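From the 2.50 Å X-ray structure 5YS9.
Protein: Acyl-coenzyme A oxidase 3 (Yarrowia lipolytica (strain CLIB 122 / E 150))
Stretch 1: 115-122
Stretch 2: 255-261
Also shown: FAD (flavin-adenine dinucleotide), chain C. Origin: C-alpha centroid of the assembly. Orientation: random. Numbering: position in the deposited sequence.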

# COMPACT_ATOMS: atom_id res chain seq x y z
N ASP A 115 -9.76 -16.08 2.74
CA ASP A 115 -11.07 -15.41 2.63
C ASP A 115 -11.28 -14.47 3.82
O ASP A 115 -11.75 -14.86 4.86
N MET A 116 -10.87 -13.23 3.68
CA MET A 116 -11.04 -12.30 4.78
C MET A 116 -12.46 -11.72 4.85
O MET A 116 -12.78 -11.07 5.80
N GLY A 117 -13.30 -11.94 3.84
CA GLY A 117 -14.65 -11.45 3.85
C GLY A 117 -15.57 -12.34 4.65
O GLY A 117 -16.26 -11.88 5.55
N THR A 118 -15.60 -13.62 4.32
CA THR A 118 -16.55 -14.53 4.95
C THR A 118 -16.36 -14.59 6.47
O THR A 118 -17.30 -14.46 7.25
N ARG A 119 -15.12 -14.77 6.87
CA ARG A 119 -14.74 -14.74 8.29
C ARG A 119 -15.38 -13.57 9.05
O ARG A 119 -15.87 -13.76 10.15
N ILE A 120 -15.39 -12.37 8.47
CA ILE A 120 -15.90 -11.20 9.18
C ILE A 120 -17.39 -11.14 9.09
O ILE A 120 -18.04 -10.77 10.06
N ARG A 121 -17.95 -11.55 7.97
CA ARG A 121 -19.39 -11.52 7.85
C ARG A 121 -20.03 -12.42 8.88
O ARG A 121 -21.06 -12.10 9.43
N LEU A 122 -19.41 -13.55 9.14
CA LEU A 122 -19.81 -14.36 10.28
C LEU A 122 -19.39 -13.71 11.59
O LEU A 122 -20.19 -13.59 12.54
N GLY A 255 -12.04 -3.19 -0.12
CA GLY A 255 -11.85 -4.61 0.03
C GLY A 255 -12.98 -5.22 0.81
O GLY A 255 -13.90 -4.53 1.20
N ARG A 256 -12.93 -6.53 1.00
CA ARG A 256 -13.85 -7.23 1.88
C ARG A 256 -15.29 -7.00 1.50
O ARG A 256 -16.13 -6.74 2.33
N ASP A 257 -15.56 -7.08 0.21
CA ASP A 257 -16.87 -6.83 -0.31
C ASP A 257 -17.91 -7.87 0.08
O ASP A 257 -19.08 -7.62 -0.05
N ALA A 258 -17.48 -9.04 0.53
CA ALA A 258 -18.43 -10.06 0.95
C ALA A 258 -19.24 -9.61 2.16
O ALA A 258 -20.32 -10.17 2.41
N ILE A 259 -18.71 -8.67 2.94
CA ILE A 259 -19.38 -8.16 4.13
C ILE A 259 -20.36 -7.06 3.80
O ILE A 259 -20.02 -6.12 3.11
N ASP A 260 -21.56 -7.17 4.33
CA ASP A 260 -22.66 -6.23 4.04
C ASP A 260 -22.77 -5.09 5.06
O ASP A 260 -23.72 -5.00 5.83
N ASN A 261 -21.80 -4.19 5.03
CA ASN A 261 -21.72 -3.12 5.98
C ASN A 261 -22.85 -2.16 5.65
O ASN A 261 -23.01 -1.73 4.51

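Packing of the 115-122 helix start against the 255-261 loop of acyl-coenzyme A oxidase 3. Apolar contacts: Ile120 (m, m) points toward the loop, and its CB meets CD1 of Ile259 (m, t) at 3.4 Å; the CB of Ile259 sets off sideways, but its end swings closer, so that its CG1 also lies 3.5 Å from Gly117 O. Ala258, at the third position of a type I turn from Arg256 to Ile259, points its CB toward Gly117 CA (4.0 Å). This approach needs glycine: an ideal CB there would sit 2.8 Å from Ala258 CB, a clash. Hydrogen bonds: Arg256 (chi1 m, chi2 t) extends its guanidinium back to the helix, where NH1 gives a weak bond to Met116 O (3.0 Å) and one face is covered by Met116 CB. Arg121 (chi1 -143°, between wells) points toward the loop and returns a weak bond from NH1 to Ala258 O (3.4 Å). Charges: Asp260 (p) places OD1 over one face of the Arg121 guanidinium, 3.1 Å from NE; this salt bridge is purely electrostatic, since no N-H points at the oxygen. Capping: Asp115 (t) caps the helix, OD1 accepting from Thr118 N (3.1 Å), while OD2 accepts from Thr118 OG1 (2.8 Å). Bound group: Asn261 (m) lies beside the FAD flavin.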

# COMPACT_ATOMS: atom_id res chain seq x y z
CB ASP A 115 -12.18 -16.49 2.50
CG ASP A 115 -13.52 -15.91 2.16
OD1 ASP A 115 -13.59 -14.67 2.17
OD2 ASP A 115 -14.49 -16.68 1.91
CB MET A 116 -10.03 -11.19 4.66
CG MET A 116 -8.58 -11.68 4.63
SD MET A 116 -7.32 -10.38 4.72
CE MET A 116 -6.33 -10.91 3.32
CB THR A 118 -16.45 -15.92 4.33
OG1 THR A 118 -16.96 -15.89 2.99
CG2 THR A 118 -17.28 -16.93 5.14
CB ARG A 119 -13.21 -14.66 8.37
CG ARG A 119 -12.68 -14.51 9.75
CD ARG A 119 -11.21 -14.18 9.80
NE ARG A 119 -10.90 -14.15 11.23
CZ ARG A 119 -9.74 -13.81 11.78
NH1 ARG A 119 -8.71 -13.49 11.03
NH2 ARG A 119 -9.62 -13.78 13.13
CB ILE A 120 -15.32 -9.85 8.66
CG1 ILE A 120 -13.81 -9.88 8.67
CG2 ILE A 120 -15.77 -8.69 9.55
CD1 ILE A 120 -13.24 -10.26 10.02
CB ARG A 121 -19.87 -11.85 6.45
CG ARG A 121 -21.07 -11.00 6.09
CD ARG A 121 -21.76 -11.48 4.85
NE ARG A 121 -23.19 -11.30 4.95
CZ ARG A 121 -23.99 -11.21 3.91
NH1 ARG A 121 -23.49 -11.27 2.71
NH2 ARG A 121 -25.27 -11.06 4.09
CB LEU A 122 -19.17 -15.74 10.20
CG LEU A 122 -19.79 -16.75 11.13
CD1 LEU A 122 -21.31 -16.71 10.99
CD2 LEU A 122 -19.21 -18.13 10.83
CB ARG A 256 -13.59 -6.88 3.33
CG ARG A 256 -12.37 -7.57 3.91
CD ARG A 256 -12.27 -7.42 5.41
NE ARG A 256 -10.89 -7.32 5.86
CZ ARG A 256 -10.31 -8.15 6.70
NH1 ARG A 256 -10.97 -9.16 7.22
NH2 ARG A 256 -9.05 -7.96 7.05
CB ASP A 257 -16.83 -6.61 -1.82
CG ASP A 257 -16.69 -5.14 -2.19
OD1 ASP A 257 -17.27 -4.28 -1.52
OD2 ASP A 257 -16.00 -4.85 -3.15
CB ALA A 258 -17.72 -11.34 1.32
CB ILE A 259 -18.39 -7.57 5.15
CG1 ILE A 259 -17.29 -8.55 5.48
CG2 ILE A 259 -19.11 -7.13 6.41
CD1 ILE A 259 -16.04 -7.86 5.97
CB ASP A 260 -24.01 -6.98 3.90
CG ASP A 260 -24.42 -7.72 5.16
OD1 ASP A 260 -23.55 -8.35 5.79
OD2 ASP A 260 -25.61 -7.74 5.49
CB ASN A 261 -20.40 -2.38 5.90
CG ASN A 261 -19.24 -3.22 6.30
OD1 ASN A 261 -18.89 -3.30 7.50
ND2 ASN A 261 -18.60 -3.85 5.31
PA FAD C . -11.62 8.53 13.54
O1A FAD C . -12.44 9.74 13.37
O2A FAD C . -11.46 7.91 14.87
O5B FAD C . -10.17 8.92 13.05
C5B FAD C . -9.97 9.39 11.73
C4B FAD C . -8.53 9.80 11.51
O4B FAD C . -8.18 10.83 12.43
C3B FAD C . -7.60 8.64 11.79
O3B FAD C . -6.54 8.65 10.85
C2B FAD C . -7.00 8.95 13.13
O2B FAD C . -5.65 8.54 13.14
C1B FAD C . -7.11 10.44 13.26
N9A FAD C . -7.35 10.74 14.69
C8A FAD C . -8.46 10.48 15.39
N7A FAD C . -8.31 10.86 16.67
C5A FAD C . -7.09 11.37 16.80
C6A FAD C . -6.29 11.95 17.89
N6A FAD C . -6.78 12.07 19.13
N1A FAD C . -5.04 12.35 17.59
C2A FAD C . -4.54 12.24 16.36
N3A FAD C . -5.20 11.72 15.33
C4A FAD C . -6.46 11.28 15.49
N1 FAD C . -17.60 -0.51 13.61
C2 FAD C . -18.52 -1.21 14.29
O2 FAD C . -18.91 -0.79 15.38
N3 FAD C . -19.02 -2.36 13.87
C4 FAD C . -18.66 -2.89 12.72
O4 FAD C . -19.15 -3.95 12.35
C4X FAD C . -17.67 -2.19 11.90
N5 FAD C . -17.27 -2.68 10.74
C5X FAD C . -16.38 -2.01 10.00
C6 FAD C . -16.00 -2.55 8.80
C7 FAD C . -15.09 -1.91 8.01
C7M FAD C . -14.70 -2.54 6.71
C8 FAD C . -14.51 -0.62 8.47
C8M FAD C . -13.51 0.10 7.63
C9 FAD C . -14.88 -0.08 9.68
C9A FAD C . -15.80 -0.73 10.47
N10 FAD C . -16.19 -0.21 11.71
C10 FAD C . -17.15 -0.93 12.43
C1' FAD C . -15.68 1.07 12.20
C2' FAD C . -14.25 1.07 12.73
O2' FAD C . -14.25 0.40 13.98
C3' FAD C . -13.81 2.52 12.90
O3' FAD C . -13.72 3.07 11.60
C4' FAD C . -12.47 2.80 13.59
O4' FAD C . -12.35 2.14 14.84
C5' FAD C . -12.33 4.27 13.90
O5' FAD C . -12.26 5.01 12.70
P FAD C . -13.10 6.33 12.48
O1P FAD C . -13.74 6.22 11.15
O2P FAD C . -13.93 6.57 13.69
O3P FAD C . -11.98 7.45 12.41